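Local atomic coordinates of uncharacterized protein (Pyrococcus horikoshii, PDB entry 1ZJJ), a protein that is uncharacterized but binds magnesium and probably acts as a phosphatase of the haloacid dehalogenase (HAD) superfamily. Residues V11-N16 with E48-K53; G84-I89 with L101-V106; T151-T156 with P182-K187. All coordinates share one frame; numbering follows the deposited sequence.

In the fold
Contacts 1 and 3 both stand close to the magnesium site, whereas contact 2 lies in the cap, away from it. Contact 1 is partly buried: a lysine from a helix of the core domain reaches over a tyrosine ring to a loop carbonyl. Contact 2, also partly buried, combines paired backbone bonds at one edge of the parallel four-stranded cap sheet with apolar side chains packed beside them. Contact 3 is buried and belongs to the opposite edge of that sheet, where the chain leads back to the core; one short backbone bond and tight carbon packing hold it, while its lysine turns its charge to the metal site. The centres of contacts 2 and 3 are about 19 Å apart.

Contact 1: residues V11-N16 with E48-K53; sequences VLYRGN and EMYREK
Lys53 carries this contact, leaving helix 47-56 and ending at the turn that follows Tyr13. Its CG is anti to the backbone N, the chain bends once at chi2 (66°), and from there it runs fully extended, so that the ammonium group arrives beside Gly15. Tyr13 comes to meet it tip to tip. The tyrosine CG takes the crowded position between its own backbone N and carbonyl carbon (chi1 57°), which turns one ring face toward the lysine. Over that face lies the last methylene: Lys53 CE is 4.0 Å from the centroid of the Tyr13 ring, a CH-pi contact displaced toward the rim near Tyr13 CE1. The charge sits farther off centre, with Lys53 NZ 4.9 Å from the same Tyr13 centroid, an off-centre cation-pi interaction. Past the ring, Lys53 NZ donates to Gly15 O at 2.7 Å, meeting this carbonyl from above its plane. Asn16 OD1, brought in at about a right angle to the lysine chain, is 3.2 Å from Lys53 NZ, which probably also favours the charge there. The phenol end touches the helix separately: Tyr13 OH lies 3.8 Å from Tyr50 CE2, at the edge of the Tyr50 ring and near its plane, and the two side chains cross almost perpendicularly. Gly15 N, in plane at the Tyr13 ring edge, is bonded to Asp9 OD2, tying the turn to a magnesium ligand. Tyr13 and the Gly15-Asn16 turn belong to the small hairpin of strands 13-14 and 17-18, which, following closely on Asp7 and Asp9, is consistent with the flap of HAD-type phosphatases, joined here to a helix of the Rossmann-like core.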
loop_
_atom_site.group_PDB
_atom_site.type_symbol
_atom_site.label_atom_id
_atom_site.label_comp_id
_atom_site.label_asym_id
_atom_site.label_seq_id
_atom_site.Cartn_x
_atom_site.Cartn_y
_atom_site.Cartn_z
ATOM N N VAL B 11 20.484 -12.808 -12.338
ATOM C CA VAL B 11 21.810 -13.286 -11.965
ATOM C C VAL B 11 22.115 -14.663 -12.574
ATOM O O VAL B 11 23.105 -14.832 -13.286
ATOM C CB VAL B 11 21.943 -13.364 -10.421
ATOM C CG1 VAL B 11 23.349 -13.820 -10.023
ATOM C CG2 VAL B 11 21.642 -11.992 -9.811
ATOM N N LEU B 12 21.256 -15.639 -12.301
ATOM C CA LEU B 12 21.457 -16.993 -12.817
ATOM C C LEU B 12 20.711 -17.187 -14.130
ATOM O O LEU B 12 20.955 -18.141 -14.873
ATOM C CB LEU B 12 20.980 -18.020 -11.788
ATOM C CG LEU B 12 21.683 -17.965 -10.426
ATOM C CD1 LEU B 12 21.090 -19.021 -9.494
ATOM C CD2 LEU B 12 23.174 -18.195 -10.612
ATOM N N TYR B 13 19.787 -16.275 -14.395
ATOM C CA TYR B 13 18.988 -16.296 -15.605
ATOM C C TYR B 13 18.241 -14.977 -15.640
ATOM O O TYR B 13 18.249 -14.229 -14.666
ATOM C CB TYR B 13 18.002 -17.469 -15.576
ATOM C CG TYR B 13 17.072 -17.466 -14.380
ATOM C CD1 TYR B 13 15.946 -16.642 -14.344
ATOM C CD2 TYR B 13 17.326 -18.284 -13.277
ATOM C CE1 TYR B 13 15.094 -16.633 -13.240
ATOM C CE2 TYR B 13 16.485 -18.283 -12.168
ATOM C CZ TYR B 13 15.371 -17.459 -12.154
ATOM O OH TYR B 13 14.543 -17.485 -11.052
ATOM N N ARG B 14 17.615 -14.676 -16.766
ATOM C CA ARG B 14 16.862 -13.446 -16.874
ATOM C C ARG B 14 15.513 -13.779 -17.492
ATOM O O ARG B 14 15.391 -13.944 -18.702
ATOM C CB ARG B 14 17.652 -12.420 -17.698
ATOM C CG ARG B 14 18.420 -12.963 -18.894
ATOM C CD ARG B 14 19.557 -12.000 -19.210
ATOM N NE ARG B 14 19.150 -10.605 -19.033
ATOM C CZ ARG B 14 18.533 -9.889 -19.965
ATOM N NH1 ARG B 14 18.261 -10.447 -21.135
ATOM N NH2 ARG B 14 18.199 -8.620 -19.741
ATOM N N GLY B 15 14.502 -13.907 -16.634
ATOM C CA GLY B 15 13.174 -14.253 -17.103
ATOM C C GLY B 15 13.193 -15.658 -17.669
ATOM O O GLY B 15 13.522 -16.610 -16.969
ATOM N N ASN B 16 12.847 -15.785 -18.943
ATOM C CA ASN B 16 12.839 -17.080 -19.605
ATOM C C ASN B 16 14.060 -17.224 -20.500
ATOM O O ASN B 16 14.046 -17.984 -21.467
ATOM C CB ASN B 16 11.566 -17.247 -20.439
ATOM C CG ASN B 16 10.341 -17.483 -19.581
ATOM O OD1 ASN B 16 10.434 -18.050 -18.491
ATOM N ND2 ASN B 16 9.180 -17.069 -20.076
ATOM N N GLU B 48 11.531 -26.507 -4.241
ATOM C CA GLU B 48 11.341 -27.546 -5.247
ATOM C C GLU B 48 10.988 -26.966 -6.618
ATOM O O GLU B 48 11.550 -27.332 -7.643
ATOM C CB GLU B 48 10.229 -28.475 -4.766
ATOM C CG GLU B 48 10.688 -29.369 -3.617
ATOM C CD GLU B 48 10.417 -28.659 -2.312
ATOM O OE1 GLU B 48 9.439 -27.930 -2.253
ATOM O OE2 GLU B 48 11.207 -28.822 -1.371
ATOM N N MET B 49 10.019 -26.054 -6.625
ATOM C CA MET B 49 9.582 -25.409 -7.858
ATOM C C MET B 49 10.747 -24.679 -8.501
ATOM O O MET B 49 10.898 -24.685 -9.721
ATOM C CB MET B 49 8.452 -24.412 -7.580
ATOM C CG MET B 49 7.074 -25.034 -7.393
ATOM S SD MET B 49 5.807 -23.822 -6.921
ATOM C CE MET B 49 5.432 -24.343 -5.277
ATOM N N TYR B 50 11.576 -24.046 -7.678
ATOM C CA TYR B 50 12.717 -23.316 -8.206
ATOM C C TYR B 50 13.752 -24.249 -8.815
ATOM O O TYR B 50 14.387 -23.905 -9.814
ATOM C CB TYR B 50 13.337 -22.432 -7.115
ATOM C CG TYR B 50 12.748 -21.043 -7.124
ATOM C CD1 TYR B 50 11.940 -20.592 -6.079
ATOM C CD2 TYR B 50 12.951 -20.191 -8.216
ATOM C CE1 TYR B 50 11.347 -19.334 -6.122
ATOM C CE2 TYR B 50 12.361 -18.936 -8.269
ATOM C CZ TYR B 50 11.560 -18.511 -7.223
ATOM O OH TYR B 50 10.968 -17.269 -7.280
ATOM N N ARG B 51 13.921 -25.432 -8.226
ATOM C CA ARG B 51 14.871 -26.391 -8.784
ATOM C C ARG B 51 14.421 -26.724 -10.204
ATOM O O ARG B 51 15.245 -26.846 -11.106
ATOM C CB ARG B 51 14.929 -27.678 -7.950
ATOM C CG ARG B 51 15.587 -28.853 -8.672
ATOM C CD ARG B 51 15.607 -30.104 -7.802
ATOM N NE ARG B 51 15.779 -31.336 -8.577
ATOM C CZ ARG B 51 16.889 -31.675 -9.231
ATOM N NH1 ARG B 51 17.950 -30.878 -9.215
ATOM N NH2 ARG B 51 16.940 -32.819 -9.908
ATOM N N GLU B 52 13.114 -26.860 -10.408
ATOM C CA GLU B 52 12.606 -27.173 -11.743
ATOM C C GLU B 52 12.859 -26.013 -12.709
ATOM O O GLU B 52 13.306 -26.221 -13.840
ATOM C CB GLU B 52 11.108 -27.504 -11.689
ATOM C CG GLU B 52 10.760 -28.698 -10.793
ATOM C CD GLU B 52 11.561 -29.953 -11.126
ATOM O OE1 GLU B 52 11.390 -30.498 -12.237
ATOM O OE2 GLU B 52 12.368 -30.392 -10.277
ATOM N N LYS B 53 12.583 -24.789 -12.269
ATOM C CA LYS B 53 12.809 -23.625 -13.124
ATOM C C LYS B 53 14.286 -23.561 -13.522
ATOM O O LYS B 53 14.619 -23.314 -14.684
ATOM C CB LYS B 53 12.402 -22.341 -12.383
ATOM C CG LYS B 53 12.977 -21.039 -12.953
ATOM C CD LYS B 53 12.455 -20.690 -14.344
ATOM C CE LYS B 53 13.062 -19.374 -14.833
ATOM N NZ LYS B 53 12.493 -18.926 -16.139
#

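Contact 2: residues G84-I89 with L101-V106; sequences GKIFVI and LGWGIV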
loop_
_atom_site.group_PDB
_atom_site.type_symbol
_atom_site.label_atom_id
_atom_site.label_comp_id
_atom_site.label_asym_id
_atom_site.label_seq_id
_atom_site.Cartn_x
_atom_site.Cartn_y
_atom_site.Cartn_z
ATOM N N GLY B 84 1.054 -20.251 16.903
ATOM C CA GLY B 84 -0.290 -19.709 16.942
ATOM C C GLY B 84 -0.858 -19.774 15.538
ATOM O O GLY B 84 -0.111 -19.987 14.573
ATOM N N LYS B 85 -2.170 -19.597 15.401
ATOM C CA LYS B 85 -2.781 -19.660 14.077
ATOM C C LYS B 85 -2.310 -18.540 13.161
ATOM O O LYS B 85 -2.094 -17.412 13.588
ATOM C CB LYS B 85 -4.299 -19.672 14.197
ATOM C CG LYS B 85 -4.800 -20.952 14.806
ATOM C CD LYS B 85 -6.175 -20.740 15.370
ATOM C CE LYS B 85 -7.208 -21.600 14.673
ATOM N NZ LYS B 85 -8.539 -21.434 15.305
ATOM N N ILE B 86 -2.152 -18.889 11.892
ATOM C CA ILE B 86 -1.657 -17.987 10.860
ATOM C C ILE B 86 -2.681 -17.635 9.785
ATOM O O ILE B 86 -3.454 -18.495 9.325
ATOM C CB ILE B 86 -0.437 -18.633 10.126
ATOM C CG1 ILE B 86 0.578 -19.129 11.158
ATOM C CG2 ILE B 86 0.203 -17.616 9.143
ATOM C CD1 ILE B 86 1.633 -20.093 10.603
ATOM N N PHE B 87 -2.671 -16.371 9.378
ATOM C CA PHE B 87 -3.519 -15.925 8.285
ATOM C C PHE B 87 -2.499 -15.557 7.210
ATOM O O PHE B 87 -1.581 -14.782 7.465
ATOM C CB PHE B 87 -4.335 -14.693 8.656
ATOM C CG PHE B 87 -5.201 -14.199 7.536
ATOM C CD1 PHE B 87 -6.276 -14.961 7.083
ATOM C CD2 PHE B 87 -4.921 -12.994 6.900
ATOM C CE1 PHE B 87 -7.065 -14.530 6.012
ATOM C CE2 PHE B 87 -5.697 -12.550 5.828
ATOM C CZ PHE B 87 -6.773 -13.321 5.382
ATOM N N VAL B 88 -2.651 -16.113 6.018
ATOM C CA VAL B 88 -1.695 -15.848 4.957
ATOM C C VAL B 88 -2.213 -15.101 3.740
ATOM O O VAL B 88 -3.313 -15.356 3.251
ATOM C CB VAL B 88 -1.081 -17.163 4.440
ATOM C CG1 VAL B 88 -0.089 -16.874 3.317
ATOM C CG2 VAL B 88 -0.416 -17.909 5.581
ATOM N N ILE B 89 -1.391 -14.176 3.260
ATOM C CA ILE B 89 -1.675 -13.424 2.047
ATOM C C ILE B 89 -0.469 -13.757 1.184
ATOM O O ILE B 89 0.655 -13.349 1.492
ATOM C CB ILE B 89 -1.743 -11.902 2.287
ATOM C CG1 ILE B 89 -3.099 -11.541 2.914
ATOM C CG2 ILE B 89 -1.533 -11.154 0.959
ATOM C CD1 ILE B 89 -3.223 -10.084 3.346
ATOM N N LEU B 101 4.696 -25.500 9.097
ATOM C CA LEU B 101 4.899 -25.129 10.494
ATOM C C LEU B 101 3.953 -25.955 11.356
ATOM O O LEU B 101 4.260 -26.295 12.503
ATOM C CB LEU B 101 4.611 -23.639 10.707
ATOM C CG LEU B 101 5.773 -22.658 10.551
ATOM C CD1 LEU B 101 5.264 -21.226 10.669
ATOM C CD2 LEU B 101 6.819 -22.942 11.613
ATOM N N GLY B 102 2.795 -26.278 10.791
ATOM C CA GLY B 102 1.817 -27.068 11.513
ATOM C C GLY B 102 1.103 -26.289 12.598
ATOM O O GLY B 102 0.449 -26.879 13.451
ATOM N N TRP B 103 1.208 -24.965 12.565
ATOM C CA TRP B 103 0.564 -24.127 13.569
ATOM C C TRP B 103 -0.927 -23.945 13.319
ATOM O O TRP B 103 -1.673 -23.537 14.214
ATOM C CB TRP B 103 1.247 -22.754 13.622
ATOM C CG TRP B 103 2.650 -22.787 14.173
ATOM C CD1 TRP B 103 3.365 -23.891 14.549
ATOM C CD2 TRP B 103 3.510 -21.659 14.395
ATOM N NE1 TRP B 103 4.615 -23.520 14.990
ATOM C CE2 TRP B 103 4.732 -22.158 14.904
ATOM C CE3 TRP B 103 3.368 -20.275 14.208
ATOM C CZ2 TRP B 103 5.802 -21.320 15.233
ATOM C CZ3 TRP B 103 4.433 -19.443 14.535
ATOM C CH2 TRP B 103 5.636 -19.972 15.042
ATOM N N GLY B 104 -1.362 -24.256 12.103
ATOM C CA GLY B 104 -2.762 -24.099 11.764
ATOM C C GLY B 104 -3.009 -22.795 11.030
ATOM O O GLY B 104 -2.641 -21.715 11.507
ATOM N N ILE B 105 -3.643 -22.895 9.867
ATOM C CA ILE B 105 -3.943 -21.722 9.052
ATOM C C ILE B 105 -5.422 -21.371 9.051
ATOM O O ILE B 105 -6.268 -22.236 8.852
ATOM C CB ILE B 105 -3.521 -21.939 7.583
ATOM C CG1 ILE B 105 -1.999 -22.052 7.489
ATOM C CG2 ILE B 105 -4.046 -20.798 6.707
ATOM C CD1 ILE B 105 -1.497 -22.379 6.098
ATOM N N VAL B 106 -5.729 -20.102 9.288
ATOM C CA VAL B 106 -7.110 -19.635 9.257
ATOM C C VAL B 106 -7.384 -19.255 7.802
ATOM O O VAL B 106 -6.743 -18.349 7.258
ATOM C CB VAL B 106 -7.313 -18.385 10.149
ATOM C CG1 VAL B 106 -8.746 -17.866 10.001
ATOM C CG2 VAL B 106 -7.027 -18.730 11.603
HETATM O O HOH W 1 -5.039 -17.532 5.295
#
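Two backbone hydrogen bonds bridge Ile86 to the loop in a parallel pattern: Ile86 N donates to Gly104 O (2.9 Å, 167° at the hydrogen) almost along the C=O axis, and Val106 N donates to Ile86 O (2.8 Å) in the plane of that carbonyl. Both acceptors also receive a CA-H contact, from Lys85 CA and Ile105 CA respectively. Two residues farther along each chain, a water takes the place of a direct bond, accepting from Val88 N and donating to Val106 O. The chain thus leaves strand 86-89, runs through helix 92-101 and returns alongside the start of the same strand, where one isolated parallel bridge adds it to the edge of the cap sheet, on the side facing away from strand 121-124. On one side of the bridge, Ile86 points CD1 at the helix end, 3.8 Å from Leu101 CD1 and 4.0 Å from Trp103 CE3. Both faces of the Trp103 ring are covered near the rim: Leu101 CD1 lies over one, and Gly84 N sits 3.3 Å above the plane of the other, while Trp103 CB presses to 3.2 Å from Gly84 O. Trp103 also meets the His121 ring and Met77 of helix 69-80. On the other side, Val106 CG2 rests on Lys85 CB, and the Phe87 ring turns its edge to Val106 O, 3.4 Å from Phe87 CD1.

Contact 3: residues T151-T156 with P182-K187; sequences TNPDAT and PIIIGK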
loop_
_atom_site.group_PDB
_atom_site.type_symbol
_atom_site.label_atom_id
_atom_site.label_comp_id
_atom_site.label_asym_id
_atom_site.label_seq_id
_atom_site.Cartn_x
_atom_site.Cartn_y
_atom_site.Cartn_z
ATOM N N THR B 151 7.224 -11.144 3.924
ATOM C CA THR B 151 8.277 -11.998 3.386
ATOM C C THR B 151 9.465 -11.230 2.818
ATOM O O THR B 151 10.608 -11.629 3.018
ATOM C CB THR B 151 7.748 -12.963 2.288
ATOM O OG1 THR B 151 7.212 -12.212 1.193
ATOM C CG2 THR B 151 6.674 -13.880 2.860
ATOM N N ASN B 152 9.200 -10.133 2.120
ATOM C CA ASN B 152 10.271 -9.343 1.524
ATOM C C ASN B 152 9.807 -7.918 1.253
ATOM O O ASN B 152 8.615 -7.662 1.107
ATOM C CB ASN B 152 10.760 -10.005 0.235
ATOM C CG ASN B 152 9.649 -10.248 -0.747
ATOM O OD1 ASN B 152 8.741 -11.032 -0.486
ATOM N ND2 ASN B 152 9.711 -9.575 -1.888
ATOM N N PRO B 153 10.754 -6.971 1.175
ATOM C CA PRO B 153 10.494 -5.549 0.937
ATOM C C PRO B 153 10.335 -5.062 -0.501
ATOM O O PRO B 153 9.868 -3.952 -0.712
ATOM C CB PRO B 153 11.680 -4.886 1.620
ATOM C CG PRO B 153 12.793 -5.825 1.246
ATOM C CD PRO B 153 12.177 -7.189 1.501
ATOM N N ASP B 154 10.713 -5.881 -1.478
ATOM C CA ASP B 154 10.642 -5.471 -2.879
ATOM C C ASP B 154 9.385 -4.706 -3.276
ATOM O O ASP B 154 8.274 -5.230 -3.241
ATOM C CB ASP B 154 10.801 -6.686 -3.787
ATOM C CG ASP B 154 12.072 -7.464 -3.500
ATOM O OD1 ASP B 154 13.009 -7.419 -4.327
ATOM O OD2 ASP B 154 12.130 -8.118 -2.443
ATOM N N ALA B 155 9.583 -3.453 -3.668
ATOM C CA ALA B 155 8.484 -2.605 -4.092
ATOM C C ALA B 155 7.859 -3.149 -5.371
ATOM O O ALA B 155 6.658 -3.000 -5.586
ATOM C CB ALA B 155 8.993 -1.191 -4.341
ATOM N N THR B 156 8.689 -3.769 -6.216
ATOM C CA THR B 156 8.248 -4.296 -7.508
ATOM C C THR B 156 9.034 -5.518 -7.975
ATOM O O THR B 156 10.066 -5.865 -7.387
ATOM C CB THR B 156 8.411 -3.231 -8.614
ATOM O OG1 THR B 156 9.806 -2.977 -8.816
ATOM C CG2 THR B 156 7.730 -1.921 -8.231
ATOM N N PRO B 182 5.910 -3.609 10.191
ATOM C CA PRO B 182 6.096 -5.030 9.877
ATOM C C PRO B 182 7.500 -5.574 10.103
ATOM O O PRO B 182 8.485 -4.843 10.023
ATOM C CB PRO B 182 5.717 -5.112 8.407
ATOM C CG PRO B 182 6.225 -3.796 7.874
ATOM C CD PRO B 182 5.777 -2.811 8.957
ATOM N N ILE B 183 7.576 -6.868 10.387
ATOM C CA ILE B 183 8.857 -7.538 10.554
ATOM C C ILE B 183 9.109 -8.099 9.154
ATOM O O ILE B 183 8.407 -9.010 8.717
ATOM C CB ILE B 183 8.747 -8.678 11.572
ATOM C CG1 ILE B 183 8.504 -8.096 12.964
ATOM C CG2 ILE B 183 10.008 -9.518 11.564
ATOM C CD1 ILE B 183 8.249 -9.137 14.023
ATOM N N ILE B 184 10.076 -7.528 8.435
ATOM C CA ILE B 184 10.379 -7.987 7.080
ATOM C C ILE B 184 11.479 -9.037 7.109
ATOM O O ILE B 184 12.573 -8.802 7.622
ATOM C CB ILE B 184 10.805 -6.815 6.153
ATOM C CG1 ILE B 184 9.718 -5.733 6.134
ATOM C CG2 ILE B 184 11.033 -7.335 4.733
ATOM C CD1 ILE B 184 8.386 -6.199 5.607
ATOM N N ILE B 185 11.187 -10.192 6.529
ATOM C CA ILE B 185 12.122 -11.307 6.533
ATOM C C ILE B 185 13.272 -11.284 5.523
ATOM O O ILE B 185 14.439 -11.450 5.901
ATOM C CB ILE B 185 11.346 -12.640 6.360
ATOM C CG1 ILE B 185 10.257 -12.751 7.431
ATOM C CG2 ILE B 185 12.303 -13.828 6.454
ATOM C CD1 ILE B 185 10.783 -12.699 8.848
ATOM N N GLY B 186 12.941 -11.068 4.252
ATOM C CA GLY B 186 13.937 -11.106 3.196
ATOM C C GLY B 186 14.975 -10.006 3.090
ATOM O O GLY B 186 14.987 -9.058 3.875
ATOM N N LYS B 187 15.859 -10.160 2.106
ATOM C CA LYS B 187 16.920 -9.192 1.838
ATOM C C LYS B 187 16.295 -7.806 1.739
ATOM O O LYS B 187 15.227 -7.649 1.148
ATOM C CB LYS B 187 17.609 -9.529 0.513
ATOM C CG LYS B 187 18.214 -10.923 0.460
ATOM C CD LYS B 187 18.671 -11.279 -0.954
ATOM C CE LYS B 187 17.478 -11.404 -1.896
ATOM N NZ LYS B 187 17.926 -11.697 -3.277
#
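Asn152 holds CG between its backbone N and carbonyl carbon (chi1 55°), which sets its amide between Thr151 OG1 and Asp154, while Ile184 places CG2 anti to its backbone N and aims that methyl at Pro153. Polar and apolar contacts are thus separated where the parallel cap sheet ends: strands 147-150 and 183-184 lie side by side, and the chain after the latter passes from the cap into the HAD core. Ile184 CG2 is 3.4 Å from Pro153 CD, closer than usual for two carbons, and Pro153 CG comes within 3.0 Å of Lys187 O, so the proline ring meets a methyl at CD and a carbonyl oxygen at CG. Next to it the backbones come close, with Asn152 CA 4.4 Å from Gly186 CA. Glycine permits this, since a beta carbon here would run into Thr151 O. Gly186 N instead donates to Thr151 O at 2.7 Å, through a bent bond (139° at the hydrogen) that arrives above the carbonyl plane. On the polar side, the Asn152 amide is gripped at both ends: Thr151 OG1 donates to Asn152 OD1 at 2.6 Å, and Asn152 ND2 gives a nearly straight bond (167°) to Asp154 OD2 at 2.9 Å, in its own amide plane but from above the carboxylate plane. Asn41 of the core joins the two segments, donating from ND2 to Asp154 OD2 and accepting the N-H of Lys187 at OD1. Lys187 fits the conserved lysine of the HAD active site: its NZ makes salt bridges to Asp215 and to the magnesium ligand Asp7, charges that probably keep it protonated, and bonds to Leu39 O. Asp154 is too far to pair with it directly, Asp154 OD1 lying 6.6 Å from Lys187 NZ.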